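Local coordinates for protein cytosolic phospholipase A2 delta (Homo sapiens, PDB 5IZ5) that hydrolyses glycerophospholipids at the sn-2 position in a calcium-dependent manner, with a preference for linoleic acid at that position, at residues V327-T332 against D356-F361; L346-K351 against N792-Q797; L672-D677 against I730-P735; A686-E691 against V704-Q709; A739-H744 against L786-Y791. The protein carries 3 engineered substitutions. All blocks are in the same frame, centred on the assembly; numbering follows the deposited sequence.

All five contacts lie in the catalytic part of the chain. Contacts 1 and 3 belong to one mixed sheet, their centres about 10 Å apart, and strands 327-331 and 672-676 are neighbours in it. Contact 2 lies over that sheet through Leu349, which meets Ile329 and Phe676. Contacts 2 and 5 share helix 779-794, with centres about 11 Å apart. Contact 4 is nested in the loop closed by contact 3 and packs on the sheet face bearing His733, where Leu687 meets Leu731. In contact 3, the side chain of Asp677 is about 12 Å from that of the nucleophile Ser365 and about 9 Å from substrate-binding Gly334.

Contact 1 (V327-T332 against D356-F361); sequences VGIMAT and DCVTYF
Val327 and Ile329 meet 357-361 through backbone hydrogen bonds, a bridging water and apolar packing. The parallel pairing sets Gly328 beside Tyr360, and three direct bonds support it. Val327 O takes two of them, from Thr359 N at 2.8 Å and from Tyr360 N at 3.2 Å; the second is the straighter, with an angle of 169° at the hydrogen. Ile329 N then donates to Tyr360 O at 2.9 Å.

Just before this pairing a water bridges the two chains. It accepts from Val327 N and from Thr359 OG1, and donates to Cys357 O at 2.7 Å.

The apolar packing centres on Ile329, whose branches divide between two partners. CG1 stands anti to the carbonyl carbon (chi1 -69°), and together with CD1 it crosses Val358 at about a right angle, CG1 lying 3.9 Å from Val358 CG1. The other branch, CG2, comes obliquely to the Phe361 ring, 3.9 Å from Phe361 CD1.

The two strands are the ends of a beta-alpha-beta unit, whose helix 335-351 covers Ile329 and Phe361 with Leu342, Leu346 and Leu349. Tyr360 points to the other face, where it touches Leu298 of helix 292-313 and its hydroxyl bonds to Glu294.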
# COMPACT_ATOMS: atom_id res chain seq x y z
N VAL B 327 23.92 -7.48 1.45
CA VAL B 327 23.89 -6.71 2.69
C VAL B 327 22.79 -5.66 2.61
O VAL B 327 22.66 -4.97 1.60
CB VAL B 327 25.24 -6.01 2.94
CG1 VAL B 327 25.18 -5.15 4.20
CG2 VAL B 327 26.36 -7.03 3.05
N GLY B 328 22.02 -5.53 3.68
CA GLY B 328 20.94 -4.54 3.76
C GLY B 328 21.08 -3.63 4.97
O GLY B 328 21.56 -4.06 6.02
N ILE B 329 20.70 -2.37 4.79
CA ILE B 329 20.48 -1.45 5.89
C ILE B 329 18.99 -1.35 6.10
O ILE B 329 18.25 -1.17 5.13
CB ILE B 329 20.94 -0.02 5.56
CG1 ILE B 329 22.45 0.07 5.45
CG2 ILE B 329 20.47 0.94 6.65
CD1 ILE B 329 22.94 1.34 4.77
N MET B 330 18.56 -1.40 7.36
CA MET B 330 17.15 -1.38 7.71
C MET B 330 16.94 -0.36 8.82
O MET B 330 17.52 -0.49 9.90
CB MET B 330 16.81 -2.79 8.17
CG MET B 330 15.49 -3.07 8.85
SD MET B 330 15.37 -4.85 9.08
CE MET B 330 15.72 -5.11 10.83
N ALA B 331 16.16 0.68 8.52
CA ALA B 331 15.95 1.79 9.45
C ALA B 331 14.52 1.78 9.94
O ALA B 331 13.60 1.42 9.19
CB ALA B 331 16.28 3.10 8.76
N THR B 332 14.33 2.19 11.19
CA THR B 332 13.00 2.29 11.79
C THR B 332 12.51 3.73 11.66
O THR B 332 13.17 4.59 11.07
CB THR B 332 13.01 1.92 13.29
OG1 THR B 332 13.71 2.93 14.04
CG2 THR B 332 13.66 0.57 13.52
N ASP B 356 29.53 1.15 0.15
CA ASP B 356 29.62 0.48 -1.15
C ASP B 356 29.40 -1.03 -1.08
O ASP B 356 29.23 -1.67 -2.12
CB ASP B 356 30.98 0.77 -1.82
CG ASP B 356 31.12 2.22 -2.28
OD1 ASP B 356 30.11 2.92 -2.46
OD2 ASP B 356 32.27 2.67 -2.46
N CYS B 357 29.44 -1.61 0.12
CA CYS B 357 29.12 -3.02 0.30
C CYS B 357 27.62 -3.29 0.49
O CYS B 357 27.21 -4.45 0.57
CB CYS B 357 29.88 -3.58 1.51
SG CYS B 357 31.68 -3.38 1.43
N VAL B 358 26.80 -2.24 0.55
CA VAL B 358 25.36 -2.40 0.83
C VAL B 358 24.55 -2.50 -0.46
O VAL B 358 24.66 -1.65 -1.34
CB VAL B 358 24.83 -1.21 1.66
CG1 VAL B 358 23.34 -1.36 1.94
CG2 VAL B 358 25.61 -1.09 2.96
N THR B 359 23.72 -3.53 -0.55
CA THR B 359 22.85 -3.74 -1.71
C THR B 359 21.48 -3.08 -1.53
O THR B 359 21.00 -2.38 -2.43
CB THR B 359 22.68 -5.24 -2.03
OG1 THR B 359 23.94 -5.77 -2.44
CG2 THR B 359 21.66 -5.46 -3.14
N TYR B 360 20.86 -3.28 -0.36
CA TYR B 360 19.51 -2.80 -0.09
C TYR B 360 19.45 -1.81 1.06
O TYR B 360 20.21 -1.91 2.02
CB TYR B 360 18.60 -3.98 0.23
CG TYR B 360 18.34 -4.91 -0.92
CD1 TYR B 360 17.65 -4.48 -2.05
CD2 TYR B 360 18.76 -6.24 -0.88
CE1 TYR B 360 17.40 -5.34 -3.10
CE2 TYR B 360 18.50 -7.11 -1.93
CZ TYR B 360 17.83 -6.66 -3.04
OH TYR B 360 17.55 -7.51 -4.08
N PHE B 361 18.53 -0.85 0.97
CA PHE B 361 18.39 0.21 1.96
C PHE B 361 16.89 0.44 2.18
O PHE B 361 16.23 1.07 1.36
CB PHE B 361 19.14 1.45 1.46
CG PHE B 361 19.14 2.64 2.39
CD1 PHE B 361 18.60 2.58 3.68
CD2 PHE B 361 19.70 3.84 1.98
CE1 PHE B 361 18.61 3.70 4.50
CE2 PHE B 361 19.73 4.95 2.80
CZ PHE B 361 19.18 4.88 4.06
O HOH W 1 25.70 -6.43 -0.54

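Contact 2 (L346-K351 against N792-Q797); sequences LLALQK and NVQTSQ
Ala348 presses its CB into Val793, 3.4 Å from CG1 and 3.5 Å from CB of that valine, both tighter than ordinary van der Waals separation. The valine rotamer makes this fit: CG1 stands anti to the backbone N (chi1 166°) and faces residues 346-351. Leu349 reaches the same methyl indirectly. Its CB leaves the backbone away from 792-797, but the outer part of the side chain comes back, so that CD2 lies 4.0 Å from Val793 CG1 and the two side chains cross at about a right angle.

The helix carrying Ala348 and Leu349 is the connecting helix of the beta-alpha-beta unit that begins with strand 327-331. Helix 779-794 therefore packs beside a core element of the alpha/beta catalytic domain, and both Leu349 and Val793 also touch Phe676 of strand 672-676.

On the more exposed side, Gln794 and Lys351 are both extended beyond CG and approach obliquely. Gln794 NE2 comes 3.2 Å from Lys351 CD, a contact with the aliphatic part of the lysine; its NZ makes a long, weak ion pair with Asp790. No hydrogen bond links the segments directly. Past Gln794 the chain makes a type I turn to Gln797. Ser796 occupies the N-cap position there without making a capping bond, its OG instead donating back to Asn792 O at 2.6 Å.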
# COMPACT_ATOMS: atom_id res chain seq x y z
N LEU B 346 24.87 6.75 7.95
CA LEU B 346 25.33 6.69 6.57
C LEU B 346 26.73 7.31 6.42
O LEU B 346 27.55 6.80 5.67
CB LEU B 346 24.33 7.36 5.63
CG LEU B 346 22.96 6.67 5.48
CD1 LEU B 346 22.00 7.58 4.73
CD2 LEU B 346 23.07 5.32 4.79
N LEU B 347 26.98 8.41 7.13
CA LEU B 347 28.29 9.05 7.12
C LEU B 347 29.38 8.08 7.61
O LEU B 347 30.44 7.98 7.00
CB LEU B 347 28.29 10.31 7.98
CG LEU B 347 29.60 11.12 8.06
CD1 LEU B 347 29.98 11.69 6.70
CD2 LEU B 347 29.47 12.24 9.07
N ALA B 348 29.09 7.38 8.70
CA ALA B 348 30.00 6.38 9.23
C ALA B 348 30.31 5.31 8.19
O ALA B 348 31.48 5.04 7.91
CB ALA B 348 29.40 5.73 10.47
N LEU B 349 29.27 4.71 7.61
CA LEU B 349 29.47 3.64 6.64
C LEU B 349 30.28 4.13 5.44
O LEU B 349 31.07 3.37 4.88
CB LEU B 349 28.13 3.05 6.18
CG LEU B 349 27.33 2.28 7.23
CD1 LEU B 349 25.94 1.96 6.71
CD2 LEU B 349 28.04 1.00 7.66
N GLN B 350 30.09 5.39 5.05
CA GLN B 350 30.84 5.97 3.95
C GLN B 350 32.32 6.07 4.31
O GLN B 350 33.18 5.59 3.58
CB GLN B 350 30.30 7.35 3.58
CG GLN B 350 30.87 7.90 2.28
CD GLN B 350 30.28 9.24 1.88
OE1 GLN B 350 30.26 10.18 2.68
NE2 GLN B 350 29.80 9.34 0.65
N LYS B 351 32.60 6.69 5.46
CA LYS B 351 33.97 6.86 5.94
C LYS B 351 34.70 5.53 6.09
O LYS B 351 35.88 5.44 5.77
CB LYS B 351 33.98 7.61 7.27
CG LYS B 351 33.67 9.09 7.14
CD LYS B 351 33.64 9.73 8.52
CE LYS B 351 33.40 11.22 8.45
NZ LYS B 351 33.25 11.79 9.82
N ASN B 792 28.94 5.66 16.95
CA ASN B 792 28.45 4.32 17.30
C ASN B 792 28.67 3.28 16.22
O ASN B 792 28.88 2.11 16.51
CB ASN B 792 26.95 4.36 17.64
CG ASN B 792 26.68 4.99 18.98
OD1 ASN B 792 27.59 5.44 19.67
ND2 ASN B 792 25.41 5.02 19.37
N VAL B 793 28.62 3.71 14.96
CA VAL B 793 28.90 2.80 13.86
C VAL B 793 30.41 2.63 13.67
O VAL B 793 30.89 1.51 13.50
CB VAL B 793 28.20 3.25 12.56
CG1 VAL B 793 28.75 2.51 11.35
CG2 VAL B 793 26.70 3.02 12.68
N GLN B 794 31.15 3.73 13.69
CA GLN B 794 32.61 3.66 13.54
C GLN B 794 33.27 2.78 14.59
O GLN B 794 34.07 1.91 14.27
CB GLN B 794 33.24 5.06 13.53
CG GLN B 794 33.22 5.70 12.16
CD GLN B 794 33.77 7.12 12.16
OE1 GLN B 794 34.08 7.68 13.21
NE2 GLN B 794 33.88 7.71 10.98
N THR B 795 32.89 2.98 15.85
CA THR B 795 33.40 2.13 16.94
C THR B 795 33.02 0.65 16.80
O THR B 795 33.57 -0.18 17.50
CB THR B 795 32.93 2.63 18.30
OG1 THR B 795 33.82 2.15 19.32
CG2 THR B 795 31.53 2.14 18.58
N SER B 796 32.04 0.34 15.95
CA SER B 796 31.62 -1.04 15.73
C SER B 796 32.23 -1.63 14.46
O SER B 796 31.82 -2.71 14.02
CB SER B 796 30.09 -1.11 15.63
OG SER B 796 29.49 -0.44 16.72
N GLN B 797 33.20 -0.93 13.88
CA GLN B 797 33.81 -1.35 12.62
C GLN B 797 34.21 -2.81 12.66
O GLN B 797 33.92 -3.56 11.72
CB GLN B 797 35.04 -0.49 12.31
CG GLN B 797 35.72 -0.85 11.01
CD GLN B 797 36.94 0.01 10.72
OE1 GLN B 797 37.50 0.64 11.62
NE2 GLN B 797 37.36 0.04 9.47

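Contact 3 (L672-D677 against I730-P735); sequences LILSFD and ILLHFP
Leu672 CD1 lies against the branched side of Ile730, 3.6 Å from CG2, and starts a series of fits between two parallel strands whose axes come within 4.7 Å at an angle of 18°. Next on this face, Leu674 and Leu732 lie side by side and point the same way, with Leu674 CD2 3.9 Å from Leu732 CB. Phe676 and Phe734 follow. Both hold CG anti to the carbonyl carbon, which sends the two rings off in the same direction, yet their planes are 56° apart, an oblique pairing. The bump is Phe676 CE1, which sits over a face of the Phe734 ring, 3.5 Å from CD2, while Phe734 CB lies in plane at the edge of the Phe676 ring.

On the face bearing Ile673, Ser675 and His733, Leu731 CD2 fills the notch between Ile673 CB and Ser675 CB, 3.9 Å from the latter. Ser675 OG meets the edge of the imidazole in its plane, hydrogen-bonded to His733 ND1 at 2.9 Å. Asp677 CB closes in obliquely on His733 CE1 at 3.5 Å. The outer ends have other partners: His733 NE2 bonds to Pro683 O, and Asp677 OD2 to Ser679 N.

Five backbone hydrogen bonds, from Ile673 N to Ile730 O through Asp677 N to Phe734 O, fix this register. Backbone bonds to Gly328 and Met330 hold the other edge of strand 672-676, which thus lies between 327-331 and 730-734 in the parallel middle of a mixed sheet, consistent with an alpha/beta hydrolase-type catalytic domain.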
# COMPACT_ATOMS: atom_id res chain seq x y z
N LEU B 672 23.34 -10.41 5.42
CA LEU B 672 23.59 -9.55 6.57
C LEU B 672 22.67 -8.34 6.54
O LEU B 672 22.50 -7.71 5.49
CB LEU B 672 25.05 -9.09 6.58
CG LEU B 672 25.44 -8.03 7.62
CD1 LEU B 672 25.30 -8.59 9.02
CD2 LEU B 672 26.86 -7.55 7.38
N ILE B 673 22.09 -8.00 7.69
CA ILE B 673 21.28 -6.79 7.82
C ILE B 673 21.84 -5.92 8.94
O ILE B 673 21.97 -6.37 10.07
CB ILE B 673 19.81 -7.12 8.14
CG1 ILE B 673 19.20 -7.96 7.02
CG2 ILE B 673 19.00 -5.84 8.32
CD1 ILE B 673 17.89 -8.63 7.39
N LEU B 674 22.16 -4.67 8.61
CA LEU B 674 22.52 -3.69 9.62
C LEU B 674 21.22 -3.00 10.02
O LEU B 674 20.63 -2.26 9.23
CB LEU B 674 23.53 -2.67 9.08
CG LEU B 674 24.78 -3.26 8.41
CD1 LEU B 674 25.73 -2.15 8.00
CD2 LEU B 674 25.49 -4.25 9.32
N SER B 675 20.79 -3.27 11.25
CA SER B 675 19.54 -2.77 11.79
C SER B 675 19.78 -1.52 12.62
O SER B 675 20.40 -1.59 13.69
CB SER B 675 18.87 -3.84 12.65
OG SER B 675 17.80 -3.31 13.41
N PHE B 676 19.30 -0.38 12.13
CA PHE B 676 19.40 0.86 12.86
C PHE B 676 18.06 1.18 13.53
O PHE B 676 17.03 1.26 12.85
CB PHE B 676 19.83 1.99 11.93
CG PHE B 676 21.15 1.76 11.24
CD1 PHE B 676 22.27 1.35 11.95
CD2 PHE B 676 21.28 2.00 9.88
CE1 PHE B 676 23.49 1.15 11.31
CE2 PHE B 676 22.49 1.80 9.24
CZ PHE B 676 23.60 1.38 9.95
N ASP B 677 18.08 1.34 14.85
CA ASP B 677 16.86 1.55 15.63
C ASP B 677 16.91 2.90 16.30
O ASP B 677 17.89 3.24 16.99
CB ASP B 677 16.72 0.45 16.68
CG ASP B 677 15.39 0.51 17.42
OD1 ASP B 677 14.52 -0.35 17.17
OD2 ASP B 677 15.22 1.42 18.25
N ILE B 730 22.21 -12.74 9.19
CA ILE B 730 22.93 -12.20 10.34
C ILE B 730 22.43 -10.78 10.59
O ILE B 730 22.29 -10.00 9.66
CB ILE B 730 24.46 -12.14 10.08
CG1 ILE B 730 25.01 -13.55 9.85
CG2 ILE B 730 25.19 -11.47 11.24
CD1 ILE B 730 26.38 -13.58 9.23
N LEU B 731 22.19 -10.46 11.86
CA LEU B 731 21.77 -9.12 12.25
C LEU B 731 22.75 -8.43 13.18
O LEU B 731 23.12 -8.98 14.21
CB LEU B 731 20.40 -9.19 12.91
CG LEU B 731 19.27 -9.03 11.90
CD1 LEU B 731 18.25 -10.13 12.09
CD2 LEU B 731 18.62 -7.66 12.00
N LEU B 732 23.16 -7.24 12.78
CA LEU B 732 23.90 -6.32 13.63
C LEU B 732 22.97 -5.17 13.95
O LEU B 732 22.58 -4.41 13.07
CB LEU B 732 25.14 -5.79 12.91
CG LEU B 732 26.52 -6.24 13.39
CD1 LEU B 732 26.53 -7.66 13.94
CD2 LEU B 732 27.53 -6.10 12.26
N HIS B 733 22.64 -5.04 15.23
CA HIS B 733 21.64 -4.10 15.69
C HIS B 733 22.28 -2.93 16.43
O HIS B 733 23.07 -3.12 17.36
CB HIS B 733 20.67 -4.83 16.61
CG HIS B 733 19.51 -3.99 17.05
ND1 HIS B 733 18.51 -3.61 16.18
CD2 HIS B 733 19.19 -3.48 18.26
CE1 HIS B 733 17.62 -2.89 16.85
NE2 HIS B 733 18.01 -2.80 18.10
N PHE B 734 21.92 -1.71 16.01
CA PHE B 734 22.49 -0.49 16.56
C PHE B 734 21.40 0.34 17.24
O PHE B 734 20.72 1.13 16.60
CB PHE B 734 23.12 0.34 15.44
CG PHE B 734 24.22 -0.37 14.72
CD1 PHE B 734 25.56 -0.11 15.02
CD2 PHE B 734 23.93 -1.31 13.74
CE1 PHE B 734 26.57 -0.77 14.35
CE2 PHE B 734 24.94 -1.97 13.07
CZ PHE B 734 26.26 -1.70 13.38
N PRO B 735 21.24 0.15 18.56
CA PRO B 735 20.24 0.95 19.26
C PRO B 735 20.68 2.39 19.43
O PRO B 735 21.87 2.70 19.38
CB PRO B 735 20.12 0.25 20.62
CG PRO B 735 21.43 -0.41 20.83
CD PRO B 735 21.93 -0.79 19.46
O HOH W 2 20.64 3.90 16.52

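Contact 4 (A686-E691 against V704-Q709); sequences ALQQTE and VEPSPQ
Gln688 NE2 donates to Val704 O at 3.4 Å, a weak but straight bond with an angle of 167° at the hydrogen, and the one hydrogen bond joining the segments. The glutamine gets there by setting CG anti to the carbonyl carbon (chi1 -75°) and extending onward, so that the same side chain also lies obliquely across the valine: its CG is 3.7 Å from Val704 CG1. Beyond the bond, NE2 meets the proline ring tip to tip, 3.9 Å from Pro706 CD.

Val704 carries most of the apolar contact. Its CB points at the helix, and its two methyls spread over one side of it. CG1, anti to the backbone N, lies 4.1 Å from Leu687 CB. CG2 approaches Leu687 O at 4.1 Å and Glu691 CB at 4.2 Å, so one valine spans about one helical turn, from Leu687 to Glu691. An alanine in place of Gln688 would probably leave Val704 O without this amide donor and open a gap beside the CG1 methyl. Gln688, Glu691 and Val704 also touch a crystal neighbour, which may influence their exact poses.

Glu691 directs its carboxylate to a salt bridge with Arg695. After Pro706 the chain enters helix 708-712, for which Ser707 is the N-cap; its OG caps a following backbone N, and its own N bonds to Asp710 OD2, consistent with a capping box. Within the fold, helix 685-696 rests through Leu687 on Leu731 and His733 of strand 730-734, while Leu687 and Val704 both touch Phe720 of strand 718-720.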
# COMPACT_ATOMS: atom_id res chain seq x y z
N ALA B 686 11.26 -3.34 18.63
CA ALA B 686 11.00 -3.50 17.21
C ALA B 686 11.59 -4.81 16.69
O ALA B 686 10.90 -5.55 16.02
CB ALA B 686 11.55 -2.31 16.42
N LEU B 687 12.86 -5.09 17.02
CA LEU B 687 13.52 -6.31 16.56
C LEU B 687 12.79 -7.56 17.05
O LEU B 687 12.65 -8.53 16.31
CB LEU B 687 15.00 -6.38 16.98
CG LEU B 687 16.08 -6.25 15.89
CD1 LEU B 687 17.44 -6.54 16.51
CD2 LEU B 687 15.85 -7.19 14.72
N GLN B 688 12.34 -7.54 18.31
CA GLN B 688 11.64 -8.69 18.91
C GLN B 688 10.27 -8.95 18.29
O GLN B 688 9.89 -10.10 18.06
CB GLN B 688 11.50 -8.52 20.42
CG GLN B 688 12.81 -8.76 21.14
CD GLN B 688 12.71 -8.63 22.64
OE1 GLN B 688 12.10 -7.69 23.17
NE2 GLN B 688 13.30 -9.58 23.35
N GLN B 689 9.54 -7.87 18.02
CA GLN B 689 8.24 -8.00 17.39
C GLN B 689 8.44 -8.54 16.00
O GLN B 689 7.70 -9.44 15.58
CB GLN B 689 7.53 -6.65 17.30
CG GLN B 689 7.39 -5.91 18.63
CD GLN B 689 6.07 -5.18 18.76
OE1 GLN B 689 6.04 -3.95 18.75
NE2 GLN B 689 4.98 -5.93 18.87
N THR B 690 9.43 -8.00 15.27
CA THR B 690 9.70 -8.53 13.92
C THR B 690 10.06 -10.02 13.98
O THR B 690 9.63 -10.77 13.13
CB THR B 690 10.68 -7.74 13.00
OG1 THR B 690 11.67 -8.64 12.49
CG2 THR B 690 11.33 -6.57 13.67
N GLU B 691 10.83 -10.44 14.99
CA GLU B 691 11.19 -11.86 15.11
C GLU B 691 9.94 -12.73 15.30
O GLU B 691 9.80 -13.76 14.65
CB GLU B 691 12.16 -12.10 16.27
CG GLU B 691 12.69 -13.54 16.27
CD GLU B 691 11.96 -14.45 17.25
OE1 GLU B 691 11.78 -14.06 18.42
OE2 GLU B 691 11.58 -15.57 16.83
N VAL B 704 16.21 -13.17 19.04
CA VAL B 704 16.56 -11.87 19.58
C VAL B 704 16.34 -11.97 21.08
O VAL B 704 15.24 -11.69 21.58
CB VAL B 704 15.72 -10.74 18.96
CG1 VAL B 704 16.06 -9.39 19.58
CG2 VAL B 704 15.94 -10.68 17.46
N GLU B 705 17.40 -12.39 21.77
CA GLU B 705 17.34 -12.67 23.20
C GLU B 705 18.43 -11.91 23.93
O GLU B 705 19.39 -12.50 24.42
CB GLU B 705 17.48 -14.17 23.44
CG GLU B 705 16.27 -14.97 22.99
CD GLU B 705 16.52 -16.47 22.87
OE1 GLU B 705 17.70 -16.89 22.89
OE2 GLU B 705 15.55 -17.24 22.75
N PRO B 706 18.28 -10.58 24.02
CA PRO B 706 19.23 -9.81 24.82
C PRO B 706 19.15 -10.19 26.31
O PRO B 706 18.07 -10.43 26.83
CB PRO B 706 18.78 -8.36 24.60
CG PRO B 706 17.33 -8.45 24.25
CD PRO B 706 17.21 -9.72 23.46
N SER B 707 20.30 -10.24 26.97
CA SER B 707 20.38 -10.55 28.40
C SER B 707 19.79 -9.41 29.23
O SER B 707 19.61 -8.30 28.73
CB SER B 707 21.83 -10.76 28.80
OG SER B 707 22.55 -9.54 28.78
N PRO B 708 19.48 -9.67 30.52
CA PRO B 708 19.04 -8.59 31.40
C PRO B 708 20.01 -7.41 31.42
O PRO B 708 19.59 -6.25 31.45
CB PRO B 708 18.98 -9.26 32.78
CG PRO B 708 18.81 -10.71 32.50
CD PRO B 708 19.42 -11.00 31.16
N GLN B 709 21.31 -7.72 31.39
CA GLN B 709 22.36 -6.71 31.31
C GLN B 709 22.25 -5.89 30.02
O GLN B 709 22.41 -4.66 30.05
CB GLN B 709 23.73 -7.38 31.40
CG GLN B 709 24.94 -6.47 31.22
CD GLN B 709 24.95 -5.23 32.10
OE1 GLN B 709 25.50 -4.19 31.73
NE2 GLN B 709 24.34 -5.32 33.29

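Contact 5 (A739-H744 against L786-Y791); sequences ASFKDH and LRLSDY
Phe741 and Leu788 bring the backbones to 6.4 Å between their CA atoms, where 740-743, which coils like a helix but lacks its repeating bonds, faces residues 786-791 of helix 779-794. The Phe741 ring lies flat on that helix: Leu788 CA is 3.8 Å from the ring centroid and 7° off the normal, a CH-pi contact. Leu788 CD1 packs against the base of that side chain, 3.5 Å from Phe741 CB.

Tyr791 meets the phenylalanine obliquely, with planes 55° apart. Phe741 CD1 lies over a face of the tyrosine ring, 3.4 Å from Tyr791 CG, and Tyr791 CG in turn lies near the plane of the Phe741 ring, at its edge.

At the far end, Tyr791 OH pairs with Ser740 OG, modelled at 2.5 Å, a value so short that its exact length is doubtful. The hydroxyl also touches His744 CB at 3.4 Å. His744 ND1 donates to Ser740 O, which two backbone N-H groups also grip. A phenylalanine in place of Tyr791 would probably cost Ser740 OG this partner, though Glu716 would remain.

Because Ser740 OG also bonds to Glu716 OE2, the charge of Glu716 may polarise the Ser740 hydroxyl beside an otherwise largely apolar contact.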
# COMPACT_ATOMS: atom_id res chain seq x y z
N ALA B 739 26.53 5.58 24.93
CA ALA B 739 27.35 4.78 25.84
C ALA B 739 28.78 5.31 25.87
O ALA B 739 29.04 6.33 26.51
CB ALA B 739 27.31 3.30 25.44
N SER B 740 29.70 4.68 25.14
CA SER B 740 31.11 5.05 25.20
C SER B 740 31.36 6.45 24.64
O SER B 740 32.35 7.09 24.98
CB SER B 740 31.98 4.00 24.48
OG SER B 740 32.10 4.28 23.10
N PHE B 741 30.43 6.95 23.81
CA PHE B 741 30.51 8.29 23.23
C PHE B 741 30.54 9.40 24.27
O PHE B 741 31.00 10.50 23.98
CB PHE B 741 29.33 8.53 22.27
CG PHE B 741 29.40 9.84 21.51
CD1 PHE B 741 30.32 10.02 20.49
CD2 PHE B 741 28.52 10.87 21.80
CE1 PHE B 741 30.37 11.20 19.78
CE2 PHE B 741 28.56 12.07 21.08
CZ PHE B 741 29.49 12.23 20.07
N LYS B 742 30.02 9.15 25.47
CA LYS B 742 30.07 10.16 26.53
C LYS B 742 31.53 10.57 26.78
O LYS B 742 31.84 11.75 26.93
CB LYS B 742 29.45 9.63 27.83
CG LYS B 742 28.46 10.58 28.51
CD LYS B 742 27.53 9.85 29.47
CE LYS B 742 26.91 8.60 28.85
NZ LYS B 742 25.54 8.32 29.35
N ASP B 743 32.42 9.57 26.76
CA ASP B 743 33.84 9.77 27.10
C ASP B 743 34.71 10.06 25.88
O ASP B 743 35.66 10.84 25.97
CB ASP B 743 34.40 8.53 27.80
CG ASP B 743 33.57 8.09 28.98
OD1 ASP B 743 33.12 8.96 29.76
OD2 ASP B 743 33.36 6.86 29.13
N HIS B 744 34.38 9.44 24.74
CA HIS B 744 35.28 9.40 23.59
C HIS B 744 34.77 10.25 22.43
O HIS B 744 33.60 10.17 22.06
CB HIS B 744 35.46 7.96 23.11
CG HIS B 744 35.87 7.02 24.20
ND1 HIS B 744 35.01 6.66 25.21
CD2 HIS B 744 37.04 6.38 24.44
CE1 HIS B 744 35.63 5.84 26.04
NE2 HIS B 744 36.86 5.65 25.59
N LEU B 786 23.88 13.49 15.47
CA LEU B 786 24.56 13.04 14.26
C LEU B 786 25.91 12.41 14.58
O LEU B 786 26.20 11.30 14.14
CB LEU B 786 24.77 14.22 13.31
CG LEU B 786 25.47 13.87 12.00
CD1 LEU B 786 24.46 13.41 10.96
CD2 LEU B 786 26.28 15.05 11.48
N ARG B 787 26.73 13.11 15.36
CA ARG B 787 28.08 12.63 15.69
C ARG B 787 28.04 11.38 16.57
O ARG B 787 28.85 10.48 16.40
CB ARG B 787 28.93 13.72 16.35
CG ARG B 787 29.30 14.89 15.44
CD ARG B 787 30.58 15.58 15.88
NE ARG B 787 30.87 16.76 15.07
CZ ARG B 787 30.56 18.02 15.38
NH1 ARG B 787 29.93 18.33 16.51
NH2 ARG B 787 30.88 19.00 14.54
N LEU B 788 27.07 11.32 17.48
CA LEU B 788 26.84 10.11 18.26
C LEU B 788 26.59 8.92 17.34
O LEU B 788 27.18 7.85 17.51
CB LEU B 788 25.64 10.28 19.19
CG LEU B 788 25.12 9.01 19.86
CD1 LEU B 788 26.20 8.37 20.72
CD2 LEU B 788 23.89 9.30 20.69
N SER B 789 25.69 9.10 16.38
CA SER B 789 25.30 8.04 15.46
C SER B 789 26.50 7.59 14.63
O SER B 789 26.76 6.40 14.49
CB SER B 789 24.18 8.52 14.53
OG SER B 789 23.06 8.98 15.27
N ASP B 790 27.22 8.57 14.08
CA ASP B 790 28.45 8.33 13.34
C ASP B 790 29.45 7.53 14.18
O ASP B 790 29.98 6.51 13.74
CB ASP B 790 29.05 9.68 12.94
CG ASP B 790 30.36 9.55 12.18
OD1 ASP B 790 30.64 8.47 11.61
OD2 ASP B 790 31.10 10.54 12.13
N TYR B 791 29.67 7.98 15.41
CA TYR B 791 30.60 7.33 16.32
C TYR B 791 30.21 5.88 16.60
O TYR B 791 31.04 4.98 16.51
CB TYR B 791 30.69 8.11 17.63
CG TYR B 791 31.48 7.41 18.69
CD1 TYR B 791 32.85 7.64 18.83
CD2 TYR B 791 30.87 6.53 19.57
CE1 TYR B 791 33.58 6.99 19.81
CE2 TYR B 791 31.59 5.88 20.54
CZ TYR B 791 32.95 6.11 20.67
OH TYR B 791 33.67 5.47 21.64